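Local coordinates for protein immunoreactive 84kD antigen PG93 (Porphyromonas gingivalis, PDB 5M11) that serves as an essential bacterial surface component of the type IX secretion system and binds zinc and calcium ions, at residues Trp482-Leu486 and Thr532-Met536; Ala413-Cys417 and Leu439-Gly443; Thr151-Leu156 and Val196-Ile201; Leu187-Leu191 and Ser222-Glu226; Pro686-Thr690 and Lys721-Arg725. All blocks are in the same frame, centred on the assembly; numbering follows the deposited sequence.

Contact 1 (Trp482-Leu486 and Thr532-Met536); sequences WVNIL and TIYAM
Asn484 reaches across to the segment 532-536 in two ways: its amide donates to a backbone carbonyl while its CB packs against a methionine methyl. CG is set between the backbone N and the carbonyl carbon (chi1 53°), and from there ND2 comes to 2.7 Å from Ile533 O. The N-H points well off the line to that oxygen, at 128°, which makes the bond weak in spite of its length. OD1 accepts a hydrogen bond from the backbone N of Asn472, and the two polar ends together limit how the amide can turn. Met536 approaches with its chain extended beyond CG: CE lies 3.6 Å from Asn484 CB, and SD passes Trp482 CB at 4.2 Å. The Trp482 side chain also packs on Ile499, Val544 and Met546. The contact joins successive antiparallel sheets, consistent with neighbouring blades of a beta-propeller: strand 481-485 is second in its sheet, strand 533-538 first in the next. The two strands run at 155° to each other with axes 6.6 Å apart at their closest, and the contacts between them are made mainly by side chains. Ile533 adds CG2, 4.0 Å from Asn484 CB. At the end where the chain turns a corner, Leu486 and Thr532 cross at about a right angle, with Leu486 CD2 4.0 Å from Thr532 CG2. The same leucine methyl comes obliquely upon the ring of Tyr534, 4.1 Å from its CD1; Tyr534 and Ala535 form a classic beta bulge opposite Gly547.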
# COMPACT_ATOMS: atom_id res chain seq x y z
N TRP A 482 -16.36 23.65 6.96
CA TRP A 482 -15.50 23.21 8.07
C TRP A 482 -14.15 22.88 7.52
O TRP A 482 -14.06 22.11 6.56
CB TRP A 482 -16.09 21.99 8.83
CG TRP A 482 -17.40 22.23 9.54
CD1 TRP A 482 -18.51 22.84 9.03
CD2 TRP A 482 -17.77 21.77 10.85
NE1 TRP A 482 -19.51 22.86 9.97
CE2 TRP A 482 -19.10 22.18 11.08
CE3 TRP A 482 -17.10 21.07 11.86
CZ2 TRP A 482 -19.77 21.93 12.28
CZ3 TRP A 482 -17.76 20.81 13.05
CH2 TRP A 482 -19.08 21.24 13.25
N VAL A 483 -13.11 23.49 8.07
CA VAL A 483 -11.72 23.22 7.66
C VAL A 483 -10.91 22.93 8.92
O VAL A 483 -10.90 23.76 9.82
CB VAL A 483 -11.05 24.34 6.79
CG1 VAL A 483 -9.91 23.76 5.97
CG2 VAL A 483 -12.04 25.04 5.87
N ASN A 484 -10.22 21.76 8.99
CA ASN A 484 -9.34 21.40 10.11
C ASN A 484 -7.97 22.09 9.98
O ASN A 484 -7.56 22.42 8.87
CB ASN A 484 -9.16 19.87 10.28
CG ASN A 484 -8.71 19.06 9.07
OD1 ASN A 484 -9.42 18.92 8.07
ND2 ASN A 484 -7.61 18.36 9.22
N ILE A 485 -7.28 22.36 11.11
CA ILE A 485 -5.95 23.02 11.10
C ILE A 485 -4.88 21.96 11.33
O ILE A 485 -4.82 21.36 12.41
CB ILE A 485 -5.79 24.21 12.12
CG1 ILE A 485 -7.11 25.04 12.32
CG2 ILE A 485 -4.58 25.11 11.78
CD1 ILE A 485 -7.61 25.88 11.21
N LEU A 486 -4.03 21.74 10.32
CA LEU A 486 -2.95 20.77 10.45
C LEU A 486 -1.71 21.40 11.10
O LEU A 486 -1.00 20.69 11.81
CB LEU A 486 -2.58 20.16 9.10
CG LEU A 486 -3.46 19.03 8.56
CD1 LEU A 486 -2.87 18.48 7.30
CD2 LEU A 486 -3.62 17.89 9.56
N THR A 532 -4.43 17.60 17.34
CA THR A 532 -4.68 17.84 15.92
C THR A 532 -5.91 17.06 15.48
O THR A 532 -6.12 15.95 15.97
CB THR A 532 -3.44 17.46 15.06
OG1 THR A 532 -2.28 18.11 15.60
CG2 THR A 532 -3.60 17.86 13.59
N ILE A 533 -6.72 17.64 14.55
CA ILE A 533 -7.90 17.04 13.91
C ILE A 533 -7.46 16.58 12.53
O ILE A 533 -7.04 17.41 11.72
CB ILE A 533 -9.10 18.02 13.84
CG1 ILE A 533 -9.47 18.60 15.22
CG2 ILE A 533 -10.31 17.37 13.15
CD1 ILE A 533 -9.93 17.59 16.28
N TYR A 534 -7.51 15.27 12.26
CA TYR A 534 -7.02 14.73 10.99
C TYR A 534 -8.12 14.41 10.01
O TYR A 534 -7.90 14.54 8.81
CB TYR A 534 -6.17 13.47 11.21
CG TYR A 534 -5.00 13.64 12.15
CD1 TYR A 534 -3.90 14.41 11.80
CD2 TYR A 534 -4.97 12.98 13.38
CE1 TYR A 534 -2.81 14.56 12.66
CE2 TYR A 534 -3.89 13.13 14.25
CZ TYR A 534 -2.81 13.92 13.88
OH TYR A 534 -1.75 14.08 14.74
N ALA A 535 -9.29 13.99 10.52
CA ALA A 535 -10.43 13.59 9.70
C ALA A 535 -11.72 14.20 10.19
O ALA A 535 -11.85 14.46 11.38
CB ALA A 535 -10.54 12.08 9.71
N MET A 536 -12.70 14.40 9.26
CA MET A 536 -14.06 14.95 9.47
C MET A 536 -15.07 14.31 8.53
O MET A 536 -14.76 14.14 7.35
CB MET A 536 -14.09 16.45 9.21
CG MET A 536 -13.39 17.24 10.24
SD MET A 536 -13.36 18.95 9.72
CE MET A 536 -12.63 19.59 11.05

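Contact 2 (Ala413-Cys417 and Leu439-Gly443); sequences AIAEC and LGAVG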
# COMPACT_ATOMS: atom_id res chain seq x y z
N ALA A 413 -6.08 33.81 -7.78
CA ALA A 413 -6.24 34.00 -6.33
C ALA A 413 -5.32 33.03 -5.54
O ALA A 413 -5.21 33.16 -4.32
CB ALA A 413 -7.69 33.84 -5.89
N ILE A 414 -4.64 32.09 -6.27
CA ILE A 414 -3.66 31.12 -5.75
C ILE A 414 -2.41 31.91 -5.36
O ILE A 414 -1.54 32.16 -6.19
CB ILE A 414 -3.37 29.96 -6.77
CG1 ILE A 414 -4.66 29.20 -7.23
CG2 ILE A 414 -2.31 28.96 -6.28
CD1 ILE A 414 -5.66 28.82 -6.22
N ALA A 415 -2.39 32.38 -4.10
CA ALA A 415 -1.32 33.18 -3.50
C ALA A 415 -0.08 32.33 -3.19
O ALA A 415 -0.20 31.24 -2.62
CB ALA A 415 -1.83 33.84 -2.23
N GLU A 416 1.10 32.84 -3.56
CA GLU A 416 2.38 32.16 -3.33
C GLU A 416 3.05 32.65 -2.04
O GLU A 416 3.21 33.85 -1.83
CB GLU A 416 3.33 32.36 -4.52
CG GLU A 416 2.76 31.97 -5.88
CD GLU A 416 3.69 32.17 -7.06
OE1 GLU A 416 4.35 33.23 -7.15
OE2 GLU A 416 3.73 31.26 -7.93
N CYS A 417 3.45 31.70 -1.17
CA CYS A 417 4.15 31.96 0.09
C CYS A 417 5.60 32.31 -0.17
O CYS A 417 6.22 33.00 0.64
CB CYS A 417 4.04 30.77 1.04
SG CYS A 417 4.31 29.16 0.25
N LEU A 439 -5.15 27.84 1.03
CA LEU A 439 -3.73 27.97 0.68
C LEU A 439 -2.90 28.08 1.94
O LEU A 439 -3.30 28.74 2.91
CB LEU A 439 -3.48 29.21 -0.19
CG LEU A 439 -4.31 29.41 -1.46
CD1 LEU A 439 -4.60 30.88 -1.70
CD2 LEU A 439 -3.62 28.81 -2.66
N GLY A 440 -1.72 27.48 1.91
CA GLY A 440 -0.81 27.53 3.04
C GLY A 440 0.20 28.67 3.00
O GLY A 440 0.63 29.09 1.92
N ALA A 441 0.57 29.13 4.22
CA ALA A 441 1.54 30.17 4.59
C ALA A 441 1.39 31.52 3.81
O ALA A 441 2.39 32.09 3.37
CB ALA A 441 2.96 29.63 4.43
N VAL A 442 0.14 32.03 3.68
CA VAL A 442 -0.20 33.30 3.00
C VAL A 442 -1.33 34.00 3.74
O VAL A 442 -2.12 33.31 4.40
CB VAL A 442 -0.57 33.16 1.49
CG1 VAL A 442 0.66 32.98 0.61
CG2 VAL A 442 -1.59 32.06 1.24
N GLY A 443 -1.44 35.33 3.56
CA GLY A 443 -2.48 36.18 4.14
C GLY A 443 -3.91 35.78 3.79
O GLY A 443 -4.62 35.25 4.65
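Two irregular loop segments pass each other here, closest in backbone at Cys417 and Val442, whose CA atoms are 5.4 Å apart; Ile414 is the centre of an inverse gamma turn in one of them. The loops meet through van der Waals contacts, methyls lying on methyls and on backbone atoms. Val442 opens its two methyls around a single small partner, CG1 and CG2 each lying 3.9 Å from Ala415 CB. CG1 is also laid against the peptide between Glu416 and Cys417, 3.5 Å from Cys417 N. Leu439 forks in a similar way at the other end: its CD1 lies over the backbone, 3.6 Å from Ala415 N, while its CD2 meets Ile414 CG2 at 3.9 Å. The side chains of Leu439 and Ile414 cross at about a right angle. Although the CB of Ile414 is directed away from the 439-443 loop, CG2 is anti to the backbone N, and that methyl is the branch that meets Leu439. Cys417 contributes its CB, 3.7 Å from Ala441 CB. The four-stranded antiparallel sheet built from residues 422-459, which resembles a propeller blade, borders the contact. Leu439 ends its second strand, the 413-417 loop leads toward its first, and Ile414 packs on Val424 of strand 422-429, Phe447 of strand 446-450 and Trp456 of strand 455-459.

Contact 3 (Thr151-Leu156 and Val196-Ile201); sequences TDVAKL and VTGLGI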
# COMPACT_ATOMS: atom_id res chain seq x y z
N THR A 151 28.74 -9.13 2.63
CA THR A 151 28.67 -8.46 1.33
C THR A 151 28.30 -9.42 0.16
O THR A 151 27.50 -9.02 -0.69
CB THR A 151 30.01 -7.76 1.14
OG1 THR A 151 30.11 -6.76 2.17
CG2 THR A 151 30.17 -7.13 -0.23
N ASP A 152 28.86 -10.65 0.09
CA ASP A 152 28.57 -11.56 -1.02
C ASP A 152 28.93 -13.01 -0.69
O ASP A 152 29.63 -13.26 0.29
CB ASP A 152 29.33 -11.12 -2.29
CG ASP A 152 28.58 -11.34 -3.59
OD1 ASP A 152 27.82 -12.34 -3.69
OD2 ASP A 152 28.77 -10.55 -4.53
N VAL A 153 28.46 -13.97 -1.51
CA VAL A 153 28.75 -15.37 -1.30
C VAL A 153 28.97 -16.08 -2.68
O VAL A 153 28.42 -15.66 -3.71
CB VAL A 153 27.68 -16.09 -0.40
CG1 VAL A 153 26.29 -16.14 -1.03
CG2 VAL A 153 28.15 -17.48 0.06
N ALA A 154 29.83 -17.11 -2.67
CA ALA A 154 30.15 -17.91 -3.83
C ALA A 154 30.48 -19.36 -3.40
O ALA A 154 31.13 -19.60 -2.39
CB ALA A 154 31.29 -17.29 -4.60
N LYS A 155 29.99 -20.32 -4.17
CA LYS A 155 30.22 -21.71 -3.89
C LYS A 155 31.25 -22.22 -4.88
O LYS A 155 31.18 -21.92 -6.08
CB LYS A 155 28.87 -22.47 -3.96
CG LYS A 155 28.90 -23.95 -3.64
CD LYS A 155 29.08 -24.29 -2.18
CE LYS A 155 28.85 -25.77 -1.95
NZ LYS A 155 29.91 -26.61 -2.57
N LEU A 156 32.20 -22.99 -4.39
CA LEU A 156 33.28 -23.57 -5.18
C LEU A 156 33.26 -25.12 -5.16
O LEU A 156 32.38 -25.78 -4.61
CB LEU A 156 34.62 -23.06 -4.62
CG LEU A 156 34.95 -21.60 -4.83
CD1 LEU A 156 35.85 -21.11 -3.73
CD2 LEU A 156 35.68 -21.40 -6.12
N VAL A 196 35.85 -4.43 -3.02
CA VAL A 196 35.05 -5.42 -3.74
C VAL A 196 33.60 -5.28 -3.31
O VAL A 196 33.31 -5.41 -2.12
CB VAL A 196 35.56 -6.88 -3.60
CG1 VAL A 196 34.66 -7.86 -4.36
CG2 VAL A 196 37.01 -7.04 -4.05
N THR A 197 32.70 -4.99 -4.28
CA THR A 197 31.26 -4.81 -4.08
C THR A 197 30.49 -6.08 -4.43
O THR A 197 29.34 -6.26 -4.01
CB THR A 197 30.73 -3.66 -4.91
OG1 THR A 197 30.84 -3.99 -6.27
CG2 THR A 197 31.40 -2.35 -4.61
N GLY A 198 31.12 -6.94 -5.23
CA GLY A 198 30.51 -8.19 -5.63
C GLY A 198 31.47 -9.21 -6.17
O GLY A 198 32.53 -8.87 -6.65
N LEU A 199 31.08 -10.48 -6.11
CA LEU A 199 31.87 -11.58 -6.66
C LEU A 199 30.94 -12.70 -7.17
O LEU A 199 29.83 -12.87 -6.67
CB LEU A 199 32.96 -12.13 -5.70
CG LEU A 199 32.60 -12.49 -4.28
CD1 LEU A 199 32.03 -13.85 -4.21
CD2 LEU A 199 33.83 -12.49 -3.41
N GLY A 200 31.42 -13.44 -8.17
CA GLY A 200 30.69 -14.54 -8.75
C GLY A 200 31.62 -15.43 -9.52
O GLY A 200 32.66 -14.96 -9.96
N ILE A 201 31.26 -16.71 -9.66
CA ILE A 201 31.97 -17.76 -10.38
C ILE A 201 31.44 -17.89 -11.78
O ILE A 201 30.23 -17.82 -12.00
CB ILE A 201 31.84 -19.08 -9.58
CG1 ILE A 201 33.07 -19.30 -8.71
CG2 ILE A 201 31.59 -20.27 -10.44
CD1 ILE A 201 32.82 -19.16 -7.30
O HOH W 1 28.29 -15.24 -6.42
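Asp152 OD2 accepts the backbone N-H of Leu199 at 2.8 Å and 160°, the donor coming from above the carboxylate plane, 53° out of it. The other oxygen is held as well: OD1 takes the N-H of Val153 (2.8 Å) on its anti lone pair and forms a salt bridge with Arg114. Alongside, a water donates to both strands, to Val153 O at 2.7 Å and to Leu199 O at 2.8 Å. The strands run almost parallel, 12° apart with axes 6.4 Å distant, and each is the first strand of its own antiparallel sheet. This fits the first, probably innermost, strands of adjacent beta-propeller blades; residues 151-156 belong to the N-terminal beta-propeller family region. Farther along, the contact becomes apolar. Ala154 CB is wedged between two methyls, Leu199 CD1 at 3.5 Å and Ile201 CD1 at 3.6 Å. Leu199 presents that methyl with CG between its backbone N and carbonyl carbon. Leu156 crosses Ile201 at about a right angle, its CD2 3.8 Å from Ile201 CD1. With Arg114 on strand 112-118, the buried carboxylate links three successive sheets. A side chain and a water thus bridge the two strands, while the arginine and the two backbone N-H groups would probably favour a negative carboxylate.

Contact 4 (Leu187-Leu191 and Ser222-Glu226); sequences LSLNL and SFEPE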
# COMPACT_ATOMS: atom_id res chain seq x y z
N LEU A 187 41.65 -15.14 3.21
CA LEU A 187 42.44 -15.16 1.96
C LEU A 187 43.08 -13.81 1.59
O LEU A 187 42.36 -12.84 1.34
CB LEU A 187 41.55 -15.61 0.79
CG LEU A 187 41.08 -17.04 0.77
CD1 LEU A 187 40.09 -17.25 -0.38
CD2 LEU A 187 42.27 -18.00 0.66
N SER A 188 44.42 -13.78 1.49
CA SER A 188 45.17 -12.60 1.06
C SER A 188 45.36 -12.63 -0.45
O SER A 188 46.13 -13.45 -0.96
CB SER A 188 46.52 -12.51 1.77
OG SER A 188 46.36 -11.78 2.98
N LEU A 189 44.60 -11.80 -1.17
CA LEU A 189 44.63 -11.76 -2.63
C LEU A 189 45.19 -10.43 -3.14
O LEU A 189 44.95 -9.37 -2.55
CB LEU A 189 43.21 -12.00 -3.19
CG LEU A 189 42.84 -13.40 -3.67
CD1 LEU A 189 43.35 -14.52 -2.74
CD2 LEU A 189 41.36 -13.53 -3.87
N ASN A 190 45.93 -10.48 -4.24
CA ASN A 190 46.50 -9.29 -4.83
C ASN A 190 45.41 -8.48 -5.57
O ASN A 190 45.28 -8.57 -6.80
CB ASN A 190 47.69 -9.64 -5.75
CG ASN A 190 48.37 -8.43 -6.38
OD1 ASN A 190 48.84 -7.52 -5.68
ND2 ASN A 190 48.44 -8.41 -7.71
N LEU A 191 44.60 -7.74 -4.78
CA LEU A 191 43.57 -6.79 -5.22
C LEU A 191 43.01 -6.07 -4.00
O LEU A 191 43.07 -6.64 -2.91
CB LEU A 191 42.44 -7.40 -6.10
CG LEU A 191 41.55 -8.53 -5.59
CD1 LEU A 191 40.53 -8.03 -4.63
CD2 LEU A 191 40.74 -9.10 -6.72
N SER A 222 43.78 -21.20 -8.42
CA SER A 222 44.95 -20.40 -8.00
C SER A 222 44.57 -19.11 -7.25
O SER A 222 45.31 -18.70 -6.37
CB SER A 222 45.83 -20.06 -9.21
OG SER A 222 45.42 -18.88 -9.90
N PHE A 223 43.45 -18.46 -7.62
CA PHE A 223 42.99 -17.21 -7.03
C PHE A 223 44.03 -16.05 -7.19
O PHE A 223 44.07 -15.14 -6.36
CB PHE A 223 42.62 -17.42 -5.55
CG PHE A 223 41.21 -17.90 -5.32
CD1 PHE A 223 40.83 -19.19 -5.68
CD2 PHE A 223 40.28 -17.07 -4.70
CE1 PHE A 223 39.51 -19.61 -5.48
CE2 PHE A 223 38.97 -17.51 -4.50
CZ PHE A 223 38.59 -18.77 -4.90
N GLU A 224 44.88 -16.09 -8.26
CA GLU A 224 45.85 -15.02 -8.59
C GLU A 224 45.10 -14.01 -9.46
O GLU A 224 44.81 -14.34 -10.62
CB GLU A 224 47.08 -15.58 -9.32
CG GLU A 224 47.95 -16.50 -8.47
CD GLU A 224 48.80 -17.51 -9.20
OE1 GLU A 224 48.80 -17.54 -10.46
OE2 GLU A 224 49.48 -18.30 -8.51
N PRO A 225 44.66 -12.84 -8.95
CA PRO A 225 43.85 -11.96 -9.78
C PRO A 225 44.61 -11.13 -10.80
O PRO A 225 45.63 -10.50 -10.49
CB PRO A 225 43.16 -11.03 -8.77
CG PRO A 225 43.61 -11.47 -7.41
CD PRO A 225 44.84 -12.28 -7.59
N GLU A 226 44.05 -11.08 -12.02
CA GLU A 226 44.46 -10.22 -13.12
C GLU A 226 43.23 -9.45 -13.60
O GLU A 226 42.10 -9.90 -13.44
CB GLU A 226 45.16 -10.99 -14.24
CG GLU A 226 44.30 -11.95 -15.03
CD GLU A 226 45.14 -12.84 -15.92
OE1 GLU A 226 45.88 -12.29 -16.77
OE2 GLU A 226 45.08 -14.08 -15.74
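Phe223 meets Leu187 and Leu189 with its ring, one residue after Ser222 has shaped the turn: Ser222 OG accepts the N-H of Glu224 at 3.3 Å, an ST turn. Leu189 comes to the edge of the ring, in its plane, with CD2 3.8 Å from Phe223 CD2, and the two side chains cross obliquely. Leu187 approaches more loosely and at a slant, its CD1 4.3 Å from Phe223 CE2. Leu189 also packs against the Phe223 carbonyl, CG 3.4 Å from Phe223 O. Pro225 then has more of its surface buried by the other segment than any other residue of the contact, lying against the bend at Asn190. There Leu191 N donates to Leu189 O (2.8 Å) in an inverse gamma turn centred on Asn190, and Pro225 CG sits 3.4 Å from Asn190 O. Leu191 crosses the proline at about a right angle and brings CD2 to 3.7 Å from Pro225 CB. Glu226 forms a salt bridge with Arg259. The apolar side chains of the contact also pack on Leu162, Ile206, Phe208 and Tyr216, and so probably extend the apolar packing between the two sheets toward the surface. The segment 187-191 leaves the last strand of one four-stranded sheet for the first of the next, and 222-226 joins the third and fourth strands of that next sheet, as expected for loops at the rim of adjacent beta-propeller blades.

Contact 5 (Pro686-Thr690 and Lys721-Arg725); sequences PDGVT and KWNAR
Lys721 and Thr690 lie side by side and point the same way from neighbouring strands. The lysine chain runs extended until its last torsion, where a bend (chi4 -83°) turns the amine back, and NZ donates to Thr690 OG1 at 2.9 Å. On the other face of the sheet Val689 and Trp722 likewise run together. CG of Trp722 is anti to the backbone N (chi1 -175°), which brings the six-membered ring beside the valine: Val689 CG2 touches the indole at its edge, near the ring plane, 3.8 Å from Trp722 CE3. One face of the indole is covered from its own chain by Ala724, whose CA sits over the ring centre. Between these faces the backbones pair, with Val689 N to Trp722 O and Trp722 N to Val689 O both 2.9 Å, the second almost perfectly straight at 179°. Gly688, next to the pair, has backbone angles suited to glycine, and its CA lies close to Trp722 O. Val689 and Trp722 both pack on Phe754 of the C-terminal four-stranded sheet, and Trp722 also meets Tyr711 there: a pairing of two antiparallel sheets through their side chains, consistent with a C-terminal beta-sandwich domain.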
# COMPACT_ATOMS: atom_id res chain seq x y z
N PRO A 686 -16.17 -28.38 15.06
CA PRO A 686 -16.72 -27.86 16.32
C PRO A 686 -17.21 -26.41 16.30
O PRO A 686 -18.32 -26.16 16.75
CB PRO A 686 -15.58 -28.04 17.33
CG PRO A 686 -14.48 -28.76 16.58
CD PRO A 686 -14.70 -28.46 15.14
N ASP A 687 -16.40 -25.47 15.78
CA ASP A 687 -16.65 -24.02 15.75
C ASP A 687 -18.15 -23.58 15.49
O ASP A 687 -18.59 -22.62 16.12
CB ASP A 687 -15.71 -23.33 14.74
CG ASP A 687 -14.22 -23.41 15.10
OD1 ASP A 687 -13.77 -24.50 15.56
OD2 ASP A 687 -13.50 -22.41 14.89
N GLY A 688 -18.90 -24.29 14.64
CA GLY A 688 -20.30 -24.00 14.32
C GLY A 688 -20.57 -23.75 12.84
O GLY A 688 -19.89 -24.34 11.99
N VAL A 689 -21.56 -22.88 12.51
CA VAL A 689 -21.90 -22.54 11.10
C VAL A 689 -21.69 -21.05 10.80
O VAL A 689 -21.79 -20.21 11.71
CB VAL A 689 -23.30 -22.99 10.62
CG1 VAL A 689 -23.45 -24.51 10.65
CG2 VAL A 689 -24.43 -22.32 11.40
N THR A 690 -21.44 -20.73 9.52
CA THR A 690 -21.27 -19.37 9.01
C THR A 690 -22.29 -19.10 7.90
O THR A 690 -22.32 -19.83 6.89
CB THR A 690 -19.83 -19.14 8.51
OG1 THR A 690 -18.94 -19.42 9.58
CG2 THR A 690 -19.60 -17.71 7.97
N LYS A 721 -22.38 -15.38 12.02
CA LYS A 721 -21.96 -16.69 12.52
C LYS A 721 -22.86 -17.17 13.66
O LYS A 721 -23.41 -16.36 14.43
CB LYS A 721 -20.48 -16.68 12.96
CG LYS A 721 -19.52 -16.60 11.78
CD LYS A 721 -18.05 -16.75 12.17
CE LYS A 721 -17.10 -16.36 11.05
NZ LYS A 721 -16.86 -17.46 10.08
N TRP A 722 -23.04 -18.50 13.74
CA TRP A 722 -23.83 -19.15 14.78
C TRP A 722 -23.00 -20.27 15.41
O TRP A 722 -22.44 -21.10 14.69
CB TRP A 722 -25.16 -19.68 14.22
CG TRP A 722 -26.08 -20.26 15.27
CD1 TRP A 722 -26.39 -19.72 16.48
CD2 TRP A 722 -26.86 -21.47 15.16
NE1 TRP A 722 -27.28 -20.52 17.15
CE2 TRP A 722 -27.59 -21.61 16.36
CE3 TRP A 722 -27.01 -22.45 14.16
CZ2 TRP A 722 -28.44 -22.69 16.60
CZ3 TRP A 722 -27.88 -23.51 14.39
CH2 TRP A 722 -28.58 -23.62 15.60
N ASN A 723 -22.92 -20.28 16.76
CA ASN A 723 -22.19 -21.27 17.57
C ASN A 723 -22.82 -22.69 17.48
O ASN A 723 -22.18 -23.66 17.89
CB ASN A 723 -22.11 -20.81 19.05
CG ASN A 723 -23.44 -20.44 19.69
OD1 ASN A 723 -24.09 -21.25 20.36
ND2 ASN A 723 -23.86 -19.19 19.52
N ALA A 724 -24.07 -22.78 16.94
CA ALA A 724 -24.89 -23.98 16.68
C ALA A 724 -25.19 -24.80 17.94
O ALA A 724 -25.49 -25.99 17.85
CB ALA A 724 -24.24 -24.86 15.62
N ARG A 725 -25.17 -24.14 19.11
CA ARG A 725 -25.42 -24.73 20.43
C ARG A 725 -26.65 -24.07 21.10
O ARG A 725 -27.07 -22.97 20.72
CB ARG A 725 -24.18 -24.59 21.35
CG ARG A 725 -22.87 -25.14 20.75
CD ARG A 725 -21.63 -24.76 21.54
NE ARG A 725 -21.37 -23.31 21.57
CZ ARG A 725 -20.37 -22.74 22.23
NH1 ARG A 725 -19.52 -23.48 22.93
NH2 ARG A 725 -20.21 -21.42 22.20

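In the fold
The five contacts sample three regions of one chain. Contacts 3 and 4 are joined, with centres about 14 Å apart: Val196 CG2 meets Leu191 CD1 at 3.7 Å and Leu156 CD1 meets Phe223 CZ at 3.8 Å, so the same pair of N-terminal sheets is held from their first strands to their loops. Contacts 1 and 2 have centres about 19 Å apart in the later propeller-like part and do not touch. Of the five, contact 1 comes nearest to a bound metal, the Asn484 side chain about 9 Å from a zinc ion; the side chain of Ala413 in contact 2 is about 11 Å from a bound zinc ion. Contact 5, in the probable C-terminal domain, stands about 43 Å from contact 1, centre to centre.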